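TIR protein (Paracoccus denitrificans PD1222, PDB 3H16) is a bacterial member of the TIR family, whose domain is built as a parallel beta-sheet flanked by helices. Local coordinates at residues D22-H27 / G72-G77. Sequence-based numbering, arbitrary orientation.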
ATOM      1  N   ASP B  22       5.046  18.716  -4.982  1.00 26.94           N
ATOM      2  CA  ASP B  22       5.129  17.309  -4.640  1.00 27.67           C
ATOM      3  C   ASP B  22       3.720  16.740  -4.642  1.00 25.89           C
ATOM      4  O   ASP B  22       3.464  15.663  -5.190  1.00 22.63           O
ATOM      5  CB  ASP B  22       5.734  17.106  -3.246  1.00 34.95           C
ATOM      6  CG  ASP B  22       7.240  17.377  -3.193  1.00 42.56           C
ATOM      7  OD1 ASP B  22       8.013  16.729  -3.935  1.00 48.26           O
ATOM      8  OD2 ASP B  22       7.650  18.234  -2.381  1.00 44.74           O
ATOM      9  N   ILE B  23       2.802  17.505  -4.061  1.00 24.59           N
ATOM     10  CA  ILE B  23       1.431  17.066  -3.905  1.00 24.53           C
ATOM     11  C   ILE B  23       0.376  18.136  -4.076  1.00 24.97           C
ATOM     12  O   ILE B  23       0.521  19.256  -3.570  1.00 25.37           O
ATOM     13  CB  ILE B  23       1.228  16.500  -2.483  1.00 28.83           C
ATOM     14  CG1 ILE B  23       2.201  15.346  -2.234  1.00 31.06           C
ATOM     15  CG2 ILE B  23      -0.222  16.072  -2.282  1.00 30.91           C
ATOM     16  CD1 ILE B  23       2.106  14.761  -0.853  1.00 32.44           C
ATOM     17  N   PHE B  24      -0.696  17.791  -4.787  1.00 24.65           N
ATOM     18  CA  PHE B  24      -1.825  18.703  -4.923  1.00 24.20           C
ATOM     19  C   PHE B  24      -2.959  17.954  -4.236  1.00 23.38           C
ATOM     20  O   PHE B  24      -3.008  16.732  -4.305  1.00 23.36           O
ATOM     21  CB  PHE B  24      -2.167  18.996  -6.386  1.00 24.56           C
ATOM     22  CG  PHE B  24      -2.765  17.842  -7.130  1.00 24.68           C
ATOM     23  CD1 PHE B  24      -1.958  16.953  -7.827  1.00 25.34           C
ATOM     24  CD2 PHE B  24      -4.146  17.699  -7.216  1.00 26.79           C
ATOM     25  CE1 PHE B  24      -2.512  15.945  -8.616  1.00 26.42           C
ATOM     26  CE2 PHE B  24      -4.713  16.690  -8.003  1.00 28.07           C
ATOM     27  CZ  PHE B  24      -3.894  15.812  -8.708  1.00 26.66           C
ATOM     28  N   ILE B  25      -3.844  18.672  -3.549  1.00 25.59           N
ATOM     29  CA  ILE B  25      -4.955  18.033  -2.834  1.00 26.94           C
ATOM     30  C   ILE B  25      -6.353  18.332  -3.394  1.00 27.31           C
ATOM     31  O   ILE B  25      -6.927  19.389  -3.110  1.00 29.14           O
ATOM     32  CB  ILE B  25      -4.966  18.443  -1.347  1.00 25.30           C
ATOM     33  CG1 ILE B  25      -3.585  18.250  -0.735  1.00 25.39           C
ATOM     34  CG2 ILE B  25      -5.986  17.612  -0.592  1.00 22.51           C
ATOM     35  CD1 ILE B  25      -3.508  18.636   0.723  1.00 30.35           C
ATOM     36  N   SER B  26      -6.893  17.403  -4.180  1.00 28.27           N
ATOM     37  CA  SER B  26      -8.232  17.552  -4.753  1.00 29.35           C
ATOM     38  C   SER B  26      -9.244  17.383  -3.613  1.00 29.30           C
ATOM     39  O   SER B  26      -9.134  16.452  -2.808  1.00 30.05           O
ATOM     40  CB  SER B  26      -8.468  16.483  -5.822  1.00 32.31           C
ATOM     41  OG  SER B  26      -9.737  16.637  -6.431  1.00 37.00           O
ATOM     42  N   HIS B  27     -10.231  18.268  -3.546  1.00 25.77           N
ATOM     43  CA  HIS B  27     -11.210  18.212  -2.471  1.00 24.28           C
ATOM     44  C   HIS B  27     -12.426  19.073  -2.784  1.00 25.24           C
ATOM     45  O   HIS B  27     -12.355  19.990  -3.611  1.00 24.84           O
ATOM     46  CB  HIS B  27     -10.585  18.753  -1.187  1.00 26.11           C
ATOM     47  CG  HIS B  27     -10.238  20.212  -1.263  1.00 27.49           C
ATOM     48  ND1 HIS B  27      -9.133  20.681  -1.941  1.00 27.18           N
ATOM     49  CD2 HIS B  27     -10.894  21.308  -0.812  1.00 26.57           C
ATOM     50  CE1 HIS B  27      -9.123  22.002  -1.902  1.00 28.36           C
ATOM     51  NE2 HIS B  27     -10.181  22.406  -1.223  1.00 28.23           N
ATOM     52  N   GLY B  72      -0.038  17.691 -13.858  1.00 40.67           N
ATOM     53  CA  GLY B  72       0.891  18.296 -14.795  1.00 45.29           C
ATOM     54  C   GLY B  72       2.052  19.029 -14.144  1.00 46.42           C
ATOM     55  O   GLY B  72       3.072  19.272 -14.790  1.00 49.32           O
ATOM     56  N   SER B  73       1.909  19.376 -12.867  1.00 44.73           N
ATOM     57  CA  SER B  73       2.956  20.101 -12.148  1.00 42.06           C
ATOM     58  C   SER B  73       3.301  19.468 -10.799  1.00 39.81           C
ATOM     59  O   SER B  73       4.170  19.963 -10.084  1.00 39.53           O
ATOM     60  CB  SER B  73       2.515  21.546 -11.908  1.00 42.63           C
ATOM     61  OG  SER B  73       1.895  22.088 -13.059  1.00 43.69           O
ATOM     62  N   SER B  74       2.618  18.383 -10.446  1.00 36.73           N
ATOM     63  CA  SER B  74       2.863  17.719  -9.173  1.00 34.49           C
ATOM     64  C   SER B  74       3.332  16.301  -9.392  1.00 35.74           C
ATOM     65  O   SER B  74       3.143  15.731 -10.465  1.00 34.26           O
ATOM     66  CB  SER B  74       1.588  17.688  -8.326  1.00 33.02           C
ATOM     67  OG  SER B  74       0.983  18.968  -8.242  1.00 32.96           O
ATOM     68  N   ARG B  75       3.938  15.732  -8.358  1.00 38.62           N
ATOM     69  CA  ARG B  75       4.435  14.368  -8.412  1.00 42.62           C
ATOM     70  C   ARG B  75       3.292  13.413  -8.110  1.00 40.00           C
ATOM     71  O   ARG B  75       3.085  12.428  -8.813  1.00 37.69           O
ATOM     72  CB  ARG B  75       5.555  14.198  -7.386  1.00 50.27           C
ATOM     73  CG  ARG B  75       6.725  15.133  -7.644  1.00 63.63           C
ATOM     74  CD  ARG B  75       7.725  15.122  -6.509  1.00 72.41           C
ATOM     75  NE  ARG B  75       8.266  13.793  -6.273  1.00 80.49           N
ATOM     76  CZ  ARG B  75       9.187  13.524  -5.360  1.00 85.05           C
ATOM     77  NH1 ARG B  75       9.668  14.502  -4.603  1.00 89.66           N
ATOM     78  NH2 ARG B  75       9.619  12.283  -5.201  1.00 88.06           N
ATOM     79  N   PHE B  76       2.555  13.712  -7.049  1.00 37.52           N
ATOM     80  CA  PHE B  76       1.418  12.896  -6.654  1.00 37.40           C
ATOM     81  C   PHE B  76       0.244  13.813  -6.347  1.00 34.96           C
ATOM     82  O   PHE B  76       0.407  15.020  -6.134  1.00 34.39           O
ATOM     83  CB  PHE B  76       1.739  12.062  -5.405  1.00 40.42           C
ATOM     84  CG  PHE B  76       2.842  11.063  -5.602  1.00 46.28           C
ATOM     85  CD1 PHE B  76       2.653   9.944  -6.417  1.00 49.19           C
ATOM     86  CD2 PHE B  76       4.075  11.234  -4.967  1.00 47.44           C
ATOM     87  CE1 PHE B  76       3.681   9.000  -6.600  1.00 50.28           C
ATOM     88  CE2 PHE B  76       5.108  10.304  -5.141  1.00 48.72           C
ATOM     89  CZ  PHE B  76       4.911   9.183  -5.960  1.00 49.91           C
ATOM     90  N   GLY B  77      -0.943  13.230  -6.337  1.00 32.54           N
ATOM     91  CA  GLY B  77      -2.127  13.991  -6.025  1.00 28.42           C
ATOM     92  C   GLY B  77      -2.852  13.228  -4.948  1.00 27.09           C
ATOM     93  O   GLY B  77      -2.694  12.011  -4.835  1.00 22.94           O
TER
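Asp22 and Arg75 meet through a salt bridge, OD1 to NH1 at 2.9 Å, where two neighbouring parallel strands of the TIR-domain sheet, 21-28 and 74-81, begin to pair. The two side chains run side by side in the same direction. Their carboxylate and guanidinium planes are 59° apart, and of the two carboxylate oxygens only OD1 takes part in the bridge. High B-factors warn that Arg75 is poorly ordered, so its end is placed with less certainty. The other carboxylate oxygen, OD2, accepts from the backbone N of Glu49, so both oxygens have a partner.

On the backbone, Asp22 O takes a nearly straight bond from Phe76 N (2.8 Å, 163°) and a weak one from Arg75 N. The next link in the parallel pairing is Phe24 N to Phe76 O at 3.3 Å, and the same carbonyl oxygen also receives a CA-H...O contact from Ile23 CA. Ile23 and Phe76 send their side chains to the face of the sheet lined by helix 141-153, where they touch Ile152 and Ile151 respectively.

On the reverse face lies the Phe24 ring; with CG between the backbone N and the carbonyl carbon (chi1 70°), it turns toward strand 74-81 and over Gly77. Ser74 OG, hydrogen-bonded to Trp51 NE1 and Gly70 O, packs obliquely against the ring, 3.6 Å from Phe24 CD1. Gly77, with no side chain of its own, brings its backbone over one ring face in a CH-pi contact: Gly77 CA stands 3.2 Å above the Phe24 ring plane, displaced toward the rim and nearest to CE1.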